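Local structure of Dps family protein (Staphylococcus aureus subsp. aureus, 2D5K) at residues A17-A22 with Q101-I106; E46-E51 with D137-M142; K108-A113 with D127-M132. The protein forms a twelve-subunit ferritin-like shell that probably takes up iron and so guards the bacterium against oxidative stress, and can probably compact the nucleoid. All coordinates share one frame; numbering follows the deposited sequence.

Contact 1. Residues A17-A22 with Q101-I106; sequences ANWTVA and QDFTNI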
loop_
_atom_site.group_PDB
_atom_site.type_symbol
_atom_site.label_atom_id
_atom_site.label_comp_id
_atom_site.label_asym_id
_atom_site.label_seq_id
_atom_site.Cartn_x
_atom_site.Cartn_y
_atom_site.Cartn_z
ATOM N N ALA B 17 7.632 23.278 25.833
ATOM C CA ALA B 17 7.392 24.704 25.637
ATOM C C ALA B 17 8.068 25.201 24.360
ATOM O O ALA B 17 7.428 25.844 23.528
ATOM C CB ALA B 17 7.903 25.489 26.838
ATOM N N ASN B 18 9.359 24.903 24.207
ATOM C CA ASN B 18 10.107 25.318 23.018
ATOM C C ASN B 18 9.435 24.884 21.723
ATOM O O ASN B 18 9.252 25.681 20.807
ATOM C CB ASN B 18 11.515 24.712 22.993
ATOM C CG ASN B 18 12.430 25.272 24.059
ATOM O OD1 ASN B 18 12.225 26.375 24.566
ATOM N ND2 ASN B 18 13.476 24.515 24.384
ATOM N N TRP B 19 9.082 23.607 21.646
ATOM C CA TRP B 19 8.495 23.080 20.431
ATOM C C TRP B 19 7.045 23.455 20.189
ATOM O O TRP B 19 6.580 23.429 19.050
ATOM C CB TRP B 19 8.720 21.568 20.375
ATOM C CG TRP B 19 10.192 21.271 20.229
ATOM C CD1 TRP B 19 11.086 21.005 21.232
ATOM C CD2 TRP B 19 10.957 21.334 19.019
ATOM N NE1 TRP B 19 12.362 20.904 20.718
ATOM C CE2 TRP B 19 12.309 21.101 19.363
ATOM C CE3 TRP B 19 10.631 21.568 17.677
ATOM C CZ2 TRP B 19 13.334 21.094 18.412
ATOM C CZ3 TRP B 19 11.653 21.562 16.728
ATOM C CH2 TRP B 19 12.989 21.326 17.106
ATOM N N THR B 20 6.333 23.822 21.244
ATOM C CA THR B 20 4.955 24.249 21.064
ATOM C C THR B 20 5.037 25.630 20.410
ATOM O O THR B 20 4.296 25.931 19.478
ATOM C CB THR B 20 4.208 24.338 22.405
ATOM O OG1 THR B 20 4.069 23.019 22.957
ATOM C CG2 THR B 20 2.822 24.936 22.206
ATOM N N VAL B 21 5.955 26.464 20.891
ATOM C CA VAL B 21 6.124 27.793 20.311
ATOM C C VAL B 21 6.660 27.657 18.887
ATOM O O VAL B 21 6.184 28.332 17.970
ATOM C CB VAL B 21 7.096 28.658 21.138
ATOM C CG1 VAL B 21 7.301 30.005 20.461
ATOM C CG2 VAL B 21 6.541 28.862 22.544
ATOM N N ALA B 22 7.641 26.775 18.702
ATOM C CA ALA B 22 8.230 26.557 17.382
ATOM C C ALA B 22 7.187 26.048 16.395
ATOM O O ALA B 22 7.220 26.387 15.211
ATOM C CB ALA B 22 9.381 25.564 17.478
ATOM N N GLN B 101 19.499 29.584 14.493
ATOM C CA GLN B 101 19.873 30.051 15.820
ATOM C C GLN B 101 19.035 29.330 16.876
ATOM O O GLN B 101 19.546 28.972 17.934
ATOM C CB GLN B 101 19.683 31.563 15.951
ATOM C CG GLN B 101 20.215 32.120 17.274
ATOM C CD GLN B 101 21.710 31.896 17.446
ATOM O OE1 GLN B 101 22.515 32.359 16.637
ATOM N NE2 GLN B 101 22.090 31.183 18.504
ATOM N N ASP B 102 17.751 29.120 16.595
ATOM C CA ASP B 102 16.895 28.412 17.546
ATOM C C ASP B 102 17.413 26.992 17.750
ATOM O O ASP B 102 17.515 26.511 18.879
ATOM C CB ASP B 102 15.444 28.332 17.052
ATOM C CG ASP B 102 14.690 29.639 17.221
ATOM O OD1 ASP B 102 15.033 30.414 18.139
ATOM O OD2 ASP B 102 13.739 29.881 16.448
ATOM N N PHE B 103 17.732 26.317 16.649
ATOM C CA PHE B 103 18.222 24.948 16.740
ATOM C C PHE B 103 19.562 24.864 17.454
ATOM O O PHE B 103 19.830 23.896 18.166
ATOM C CB PHE B 103 18.278 24.323 15.346
ATOM C CG PHE B 103 16.934 23.837 14.856
ATOM C CD1 PHE B 103 15.799 24.632 14.991
ATOM C CD2 PHE B 103 16.800 22.580 14.275
ATOM C CE1 PHE B 103 14.551 24.184 14.557
ATOM C CE2 PHE B 103 15.557 22.123 13.837
ATOM C CZ PHE B 103 14.431 22.926 13.980
ATOM N N THR B 104 20.399 25.881 17.280
ATOM C CA THR B 104 21.684 25.908 17.968
ATOM C C THR B 104 21.407 26.038 19.468
ATOM O O THR B 104 22.021 25.347 20.290
ATOM C CB THR B 104 22.546 27.109 17.504
ATOM O OG1 THR B 104 23.015 26.869 16.172
ATOM C CG2 THR B 104 23.744 27.312 18.438
ATOM N N ASN B 105 20.475 26.921 19.824
ATOM C CA ASN B 105 20.127 27.130 21.225
ATOM C C ASN B 105 19.519 25.885 21.857
ATOM O O ASN B 105 19.850 25.524 22.987
ATOM C CB ASN B 105 19.143 28.295 21.377
ATOM C CG ASN B 105 19.746 29.626 20.973
ATOM O OD1 ASN B 105 20.971 29.782 20.931
ATOM N ND2 ASN B 105 18.888 30.599 20.688
ATOM N N ILE B 106 18.618 25.238 21.127
ATOM C CA ILE B 106 17.970 24.033 21.621
ATOM C C ILE B 106 18.979 22.899 21.791
ATOM O O ILE B 106 18.957 22.186 22.795
ATOM C CB ILE B 106 16.844 23.593 20.659
ATOM C CG1 ILE B 106 15.703 24.614 20.725
ATOM C CG2 ILE B 106 16.353 22.183 21.017
ATOM C CD1 ILE B 106 14.691 24.492 19.596
#

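Contact 2. Residues E46-E51 with D137-M142; sequences EELYNE and DKHNWM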
loop_
_atom_site.group_PDB
_atom_site.type_symbol
_atom_site.label_atom_id
_atom_site.label_comp_id
_atom_site.label_asym_id
_atom_site.label_seq_id
_atom_site.Cartn_x
_atom_site.Cartn_y
_atom_site.Cartn_z
ATOM N N GLU B 46 6.808 22.741 6.783
ATOM C CA GLU B 46 5.706 21.878 7.205
ATOM C C GLU B 46 6.267 20.579 7.775
ATOM O O GLU B 46 5.779 20.072 8.781
ATOM C CB GLU B 46 4.768 21.555 6.038
ATOM C CG GLU B 46 3.547 20.748 6.485
ATOM C CD GLU B 46 2.521 20.535 5.390
ATOM O OE1 GLU B 46 2.373 21.420 4.521
ATOM O OE2 GLU B 46 1.842 19.484 5.415
ATOM N N GLU B 47 7.294 20.040 7.131
ATOM C CA GLU B 47 7.907 18.810 7.617
ATOM C C GLU B 47 8.423 19.072 9.028
ATOM O O GLU B 47 8.316 18.224 9.915
ATOM C CB GLU B 47 9.057 18.388 6.701
ATOM C CG GLU B 47 8.658 18.289 5.228
ATOM C CD GLU B 47 9.774 17.763 4.338
ATOM O OE1 GLU B 47 10.945 18.142 4.555
ATOM O OE2 GLU B 47 9.477 16.979 3.412
ATOM N N LEU B 48 8.971 20.266 9.233
ATOM C CA LEU B 48 9.492 20.641 10.537
ATOM C C LEU B 48 8.412 20.791 11.602
ATOM O O LEU B 48 8.601 20.327 12.728
ATOM C CB LEU B 48 10.310 21.935 10.433
ATOM C CG LEU B 48 11.640 21.762 9.693
ATOM C CD1 LEU B 48 12.287 23.116 9.451
ATOM C CD2 LEU B 48 12.562 20.860 10.514
ATOM N N TYR B 49 7.284 21.433 11.295
ATOM C CA TYR B 49 6.295 21.537 12.353
ATOM C C TYR B 49 5.610 20.201 12.618
ATOM O O TYR B 49 5.159 19.957 13.731
ATOM C CB TYR B 49 5.281 22.688 12.138
ATOM C CG TYR B 49 4.365 22.682 10.923
ATOM C CD1 TYR B 49 3.447 21.651 10.695
ATOM C CD2 TYR B 49 4.347 23.777 10.059
ATOM C CE1 TYR B 49 2.525 21.728 9.631
ATOM C CE2 TYR B 49 3.441 23.861 9.003
ATOM C CZ TYR B 49 2.534 22.841 8.793
ATOM O OH TYR B 49 1.643 22.951 7.745
ATOM N N ASN B 50 5.558 19.322 11.621
ATOM C CA ASN B 50 4.960 18.010 11.854
ATOM C C ASN B 50 5.884 17.261 12.817
ATOM O O ASN B 50 5.431 16.534 13.704
ATOM C CB ASN B 50 4.817 17.222 10.549
ATOM C CG ASN B 50 3.634 17.680 9.716
ATOM O OD1 ASN B 50 2.654 18.208 10.245
ATOM N ND2 ASN B 50 3.712 17.463 8.407
ATOM N N GLU B 51 7.187 17.455 12.648
ATOM C CA GLU B 51 8.152 16.808 13.522
ATOM C C GLU B 51 8.064 17.425 14.914
ATOM O O GLU B 51 8.183 16.727 15.920
ATOM C CB GLU B 51 9.562 16.961 12.951
ATOM C CG GLU B 51 10.665 16.497 13.875
ATOM C CD GLU B 51 11.969 16.266 13.137
ATOM O OE1 GLU B 51 12.257 17.021 12.185
ATOM O OE2 GLU B 51 12.709 15.331 13.513
ATOM N N ASP B 137 20.349 18.696 15.293
ATOM C CA ASP B 137 21.673 18.940 14.725
ATOM C C ASP B 137 21.710 18.689 13.222
ATOM O O ASP B 137 22.364 19.417 12.475
ATOM C CB ASP B 137 22.724 18.061 15.415
ATOM C CG ASP B 137 23.017 18.506 16.838
ATOM O OD1 ASP B 137 22.576 19.610 17.224
ATOM O OD2 ASP B 137 23.702 17.754 17.568
ATOM N N LYS B 138 21.012 17.649 12.781
ATOM C CA LYS B 138 20.970 17.310 11.363
ATOM C C LYS B 138 20.309 18.443 10.586
ATOM O O LYS B 138 20.836 18.906 9.573
ATOM C CB LYS B 138 20.192 16.007 11.170
ATOM C CG LYS B 138 20.172 15.487 9.748
ATOM C CD LYS B 138 19.464 14.136 9.697
ATOM C CE LYS B 138 19.495 13.537 8.300
ATOM N NZ LYS B 138 18.776 12.224 8.245
ATOM N N HIS B 139 19.153 18.890 11.062
ATOM C CA HIS B 139 18.446 19.985 10.404
ATOM C C HIS B 139 19.301 21.247 10.402
ATOM O O HIS B 139 19.333 21.983 9.418
ATOM C CB HIS B 139 17.133 20.298 11.124
ATOM C CG HIS B 139 16.073 19.261 10.938
ATOM N ND1 HIS B 139 15.623 18.870 9.694
ATOM C CD2 HIS B 139 15.352 18.555 11.840
ATOM C CE1 HIS B 139 14.669 17.967 9.840
ATOM N NE2 HIS B 139 14.486 17.759 11.132
ATOM N N ASN B 140 19.992 21.497 11.509
ATOM C CA ASN B 140 20.812 22.695 11.603
ATOM C C ASN B 140 21.917 22.685 10.554
ATOM O O ASN B 140 22.224 23.720 9.965
ATOM C CB ASN B 140 21.399 22.834 13.009
ATOM C CG ASN B 140 21.647 24.282 13.387
ATOM O OD1 ASN B 140 21.309 25.196 12.632
ATOM N ND2 ASN B 140 22.228 24.499 14.559
ATOM N N TRP B 141 22.514 21.521 10.309
ATOM C CA TRP B 141 23.551 21.439 9.288
ATOM C C TRP B 141 22.926 21.835 7.950
ATOM O O TRP B 141 23.520 22.582 7.175
ATOM C CB TRP B 141 24.131 20.019 9.201
ATOM C CG TRP B 141 24.583 19.653 7.814
ATOM C CD1 TRP B 141 25.506 20.314 7.048
ATOM C CD2 TRP B 141 24.058 18.604 6.993
ATOM N NE1 TRP B 141 25.575 19.748 5.797
ATOM C CE2 TRP B 141 24.697 18.698 5.736
ATOM C CE3 TRP B 141 23.105 17.595 7.197
ATOM C CZ2 TRP B 141 24.411 17.820 4.682
ATOM C CZ3 TRP B 141 22.823 16.722 6.147
ATOM C CH2 TRP B 141 23.473 16.843 4.908
ATOM N N MET B 142 21.723 21.336 7.679
ATOM C CA MET B 142 21.046 21.673 6.431
ATOM C C MET B 142 20.759 23.177 6.346
ATOM O O MET B 142 20.969 23.785 5.296
ATOM C CB MET B 142 19.744 20.874 6.294
ATOM C CG MET B 142 19.962 19.369 6.271
ATOM S SD MET B 142 18.433 18.459 5.991
ATOM C CE MET B 142 19.069 16.783 5.862
#

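Contact 3. Residues K108-A113 with D127-M132; sequences KQLENA and DMFIGM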
loop_
_atom_site.group_PDB
_atom_site.type_symbol
_atom_site.label_atom_id
_atom_site.label_comp_id
_atom_site.label_asym_id
_atom_site.label_seq_id
_atom_site.Cartn_x
_atom_site.Cartn_y
_atom_site.Cartn_z
ATOM N N LYS B 108 22.056 23.086 22.484
ATOM C CA LYS B 108 22.861 23.362 23.667
ATOM C C LYS B 108 22.071 23.009 24.930
ATOM O O LYS B 108 22.618 22.438 25.877
ATOM C CB LYS B 108 23.274 24.839 23.698
ATOM C CG LYS B 108 24.136 25.206 24.895
ATOM C CD LYS B 108 24.626 26.648 24.810
ATOM C CE LYS B 108 25.465 27.015 26.030
ATOM N NZ LYS B 108 25.924 28.434 25.981
ATOM N N GLN B 109 20.784 23.348 24.943
ATOM C CA GLN B 109 19.933 23.028 26.089
ATOM C C GLN B 109 19.837 21.520 26.238
ATOM O O GLN B 109 19.854 20.987 27.349
ATOM C CB GLN B 109 18.510 23.556 25.907
ATOM C CG GLN B 109 18.297 25.028 26.135
ATOM C CD GLN B 109 16.824 25.341 26.321
ATOM O OE1 GLN B 109 15.972 24.806 25.606
ATOM N NE2 GLN B 109 16.513 26.208 27.281
ATOM N N LEU B 110 19.720 20.829 25.108
ATOM C CA LEU B 110 19.601 19.378 25.137
ATOM C C LEU B 110 20.860 18.697 25.666
ATOM O O LEU B 110 20.776 17.657 26.313
ATOM C CB LEU B 110 19.252 18.848 23.741
ATOM C CG LEU B 110 17.833 19.164 23.257
ATOM C CD1 LEU B 110 17.688 18.781 21.796
ATOM C CD2 LEU B 110 16.818 18.407 24.111
ATOM N N GLU B 111 22.026 19.281 25.398
ATOM C CA GLU B 111 23.273 18.699 25.882
ATOM C C GLU B 111 23.205 18.657 27.409
ATOM O O GLU B 111 23.546 17.651 28.033
ATOM C CB GLU B 111 24.471 19.542 25.417
ATOM C CG GLU B 111 25.848 18.998 25.808
ATOM C CD GLU B 111 26.240 17.713 25.083
ATOM O OE1 GLU B 111 25.493 17.258 24.185
ATOM O OE2 GLU B 111 27.314 17.154 25.413
ATOM N N ASN B 112 22.735 19.749 28.004
ATOM C CA ASN B 112 22.605 19.840 29.453
ATOM C C ASN B 112 21.498 18.915 29.959
ATOM O O ASN B 112 21.656 18.248 30.979
ATOM C CB ASN B 112 22.311 21.285 29.863
ATOM C CG ASN B 112 22.216 21.459 31.366
ATOM O OD1 ASN B 112 23.130 21.096 32.105
ATOM N ND2 ASN B 112 21.106 22.022 31.827
ATOM N N ALA B 113 20.382 18.871 29.237
ATOM C CA ALA B 113 19.253 18.025 29.616
ATOM C C ALA B 113 19.642 16.550 29.637
ATOM O O ALA B 113 19.184 15.788 30.493
ATOM C CB ALA B 113 18.088 18.243 28.646
ATOM N N ASP B 127 17.347 9.237 26.600
ATOM C CA ASP B 127 17.293 8.709 25.240
ATOM C C ASP B 127 16.423 9.579 24.337
ATOM O O ASP B 127 16.746 9.788 23.165
ATOM C CB ASP B 127 16.757 7.273 25.263
ATOM C CG ASP B 127 16.775 6.621 23.897
ATOM O OD1 ASP B 127 17.858 6.565 23.275
ATOM O OD2 ASP B 127 15.705 6.157 23.446
ATOM N N MET B 128 15.321 10.086 24.879
ATOM C CA MET B 128 14.432 10.944 24.104
ATOM C C MET B 128 15.125 12.250 23.743
ATOM O O MET B 128 14.975 12.751 22.626
ATOM C CB MET B 128 13.149 11.222 24.882
ATOM C CG MET B 128 12.244 10.006 24.956
ATOM S SD MET B 128 10.709 10.354 25.811
ATOM C CE MET B 128 9.936 8.712 25.793
ATOM N N PHE B 129 15.883 12.805 24.685
ATOM C CA PHE B 129 16.606 14.040 24.415
ATOM C C PHE B 129 17.657 13.791 23.339
ATOM O O PHE B 129 17.892 14.643 22.486
ATOM C CB PHE B 129 17.291 14.560 25.683
ATOM C CG PHE B 129 16.342 15.122 26.703
ATOM C CD1 PHE B 129 15.331 16.002 26.325
ATOM C CD2 PHE B 129 16.486 14.808 28.051
ATOM C CE1 PHE B 129 14.477 16.565 27.277
ATOM C CE2 PHE B 129 15.638 15.366 29.008
ATOM C CZ PHE B 129 14.634 16.247 28.617
ATOM N N ILE B 130 18.297 12.623 23.388
ATOM C CA ILE B 130 19.320 12.270 22.405
ATOM C C ILE B 130 18.703 12.195 21.015
ATOM O O ILE B 130 19.255 12.724 20.052
ATOM C CB ILE B 130 19.966 10.899 22.711
ATOM C CG1 ILE B 130 20.622 10.913 24.093
ATOM C CG2 ILE B 130 20.990 10.556 21.630
ATOM C CD1 ILE B 130 21.726 11.892 24.233
ATOM N N GLY B 131 17.562 11.520 20.915
ATOM C CA GLY B 131 16.888 11.401 19.635
ATOM C C GLY B 131 16.554 12.771 19.072
ATOM O O GLY B 131 16.722 13.022 17.880
ATOM N N MET B 132 16.072 13.660 19.933
ATOM C CA MET B 132 15.725 15.013 19.509
ATOM C C MET B 132 16.966 15.786 19.063
ATOM O O MET B 132 16.959 16.446 18.025
ATOM C CB MET B 132 15.040 15.770 20.651
ATOM C CG MET B 132 14.710 17.222 20.313
ATOM S SD MET B 132 13.959 18.121 21.686
ATOM C CE MET B 132 12.272 17.548 21.571
#

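Contact 1. Residues A17-A22 with Q101-I106
Trp-19 and Ile-106 share most of this contact between two nearly antiparallel helices of a ferritin-like four-helix bundle, the indole reaching across with its six-membered ring to both Phe-103 and Ile-106. The tight part is apolar. The outer edge of the indole points at the face of the Phe-103 ring in an offset edge-to-face pair, with planes 73° apart and CH2 of Trp-19 lying 3.8 Å from CZ of Phe-103. CD1 of Ile-106 comes obliquely to the indole, 3.8 Å from CZ2 of Trp-19. Its CG1 branch is anti to the carbonyl carbon (chi1 -69°) and the chain is extended beyond CG1, which together carry CD1 out to the indole.

The looser side lies at Asn-18, although it too is buried. Its amide merely passes Ile-106, with ND2 of Asn-18 4.3 Å from CG1 of Ile-106, and its polar atoms bond elsewhere: OD1 to the backbone N of Ile-82, ND2 to Gln-109. With the segment axes 12.2 Å apart, long side chains have to span the gap. Helix 123-147 completes the surroundings through Val-136, which touches both Trp-19 and Phe-103, while Tyr-55 of helix 38-65 meets the indole in a further edge-to-face pair.

Contact 2. Residues E46-E51 with D137-M142
In the four-helix bundle of a ferritin-like subunit, a polar link between helices 38-65 and 123-147 is made by Glu-51 and His-139, with Leu-48 packed beside it. The pair is a histidine-carboxylate hydrogen bond: NE2 of His-139 donates to OE1 of Glu-51 over 2.6 Å, and the bond is bent, with an N-H...O angle of 143°. The oxygen is approached from its syn side, and it sits tilted out of the imidazole plane by 23°. The acid meets the nitrogen edge of the imidazole, with the planes of carboxylate and ring nearly perpendicular. Glu-51 gains its reach from an extended chain whose CG is anti to the backbone N (chi1 172°), and the two side chains come from opposite directions.

Leu-48, one turn earlier on the same helix, supplies the apolar half. Its CD2 lies 3.6 Å from the centroid of the His-139 ring, almost on the ring normal, in a CH-pi contact over one face. The imidazole is therefore held at an edge by a hydrogen bond and over a face by a methyl group, two restraints that together limit its rotation. Phe-103 of helix 92-120 also touches His-139. Two residues before the histidine, Asp-137 forms a salt bridge with Arg-62 of a neighbouring subunit, placing this helix close to an interface of the twelve-chain assembly.

The carboxylate has a second hold, for OE2 of Glu-51 is hydrogen-bonded to Ser-135, on the same helix as His-139. The acid is thus gripped through both oxygens by helix 123-147. Such pairing would be expected to polarise the imidazole and to favour a proton on NE2, while the serine helps fix the orientation of the carboxylate.

Contact 3. Residues K108-A113 with D127-M132
Leu-110 and Ala-113 on one helix face Phe-129 and Met-132 on the next, in a buried patch that illustrates how consecutive antiparallel helices pack in a bundle. The segment axes approach to 9.4 Å at an interhelix angle of 158°, and the backbones come nearest at Leu-110 and Phe-129, whose CA atoms are 6.2 Å apart.

Aromatic contact comes first. The methyl of Ala-113 stands over the centre of one face of the Phe-129 ring, with CB of Ala-113 3.8 Å from the ring centroid and only 11° off the normal, a well-centred CH-pi contact. CG of Phe-129 is anti to the carbonyl carbon (chi1 -72°), which swings the ring toward the facing helix. The phenyl has a second apolar neighbour in Leu-110, whose CD2 approaches obliquely and lies 3.6 Å from CD1 of Phe-129.

Aliphatic packing makes up the rest, and through it Leu-110 divides its two methyl groups between two partners. While CD2 serves the phenyl, CD1 of Leu-110 packs 3.7 Å from CG of Met-132. The methionine chain runs extended as far as its sulfur, and SD of Met-132 lies 3.8 Å from both CD1 and CD2 of Leu-110, so that the sulfur rests against the fork of the leucine. The leucine and methionine side chains cross at about a right angle. No hydrogen bond joins the two segments.

The patch is closed by the other long helices of the bundle. Leu-12 of helix 5-32 touches Phe-129, and Trp-19 of the same helix touches Met-132; Tyr-55 and Leu-59 of helix 38-65 also pack on Met-132. On another side of the helix, Ile-130 packs on Asp-123 of a neighbouring subunit, so helix 123-147 serves both the bundle and the assembly.

From the N terminus, helix 5-32 supplies the first half of contact 1 and helix 38-65 the first half of contact 2. The chain then runs through the short helix 74-80 to helix 92-120, where 101-106 closes contact 1 across 78 intervening residues. Contact 3 opens next on the same helix and closes at 127-132 after a short turn, before contact 2 closes at 137-142. Contacts 1 and 2 therefore cross, contact 3 follows contact 1, and contact 3 falls wholly within the span of contact 2. Together they tie all four long helices; contacts 1 and 3 touch and share helix 92-120, and Thr-104 to Asn-140 joins contacts 1 and 2.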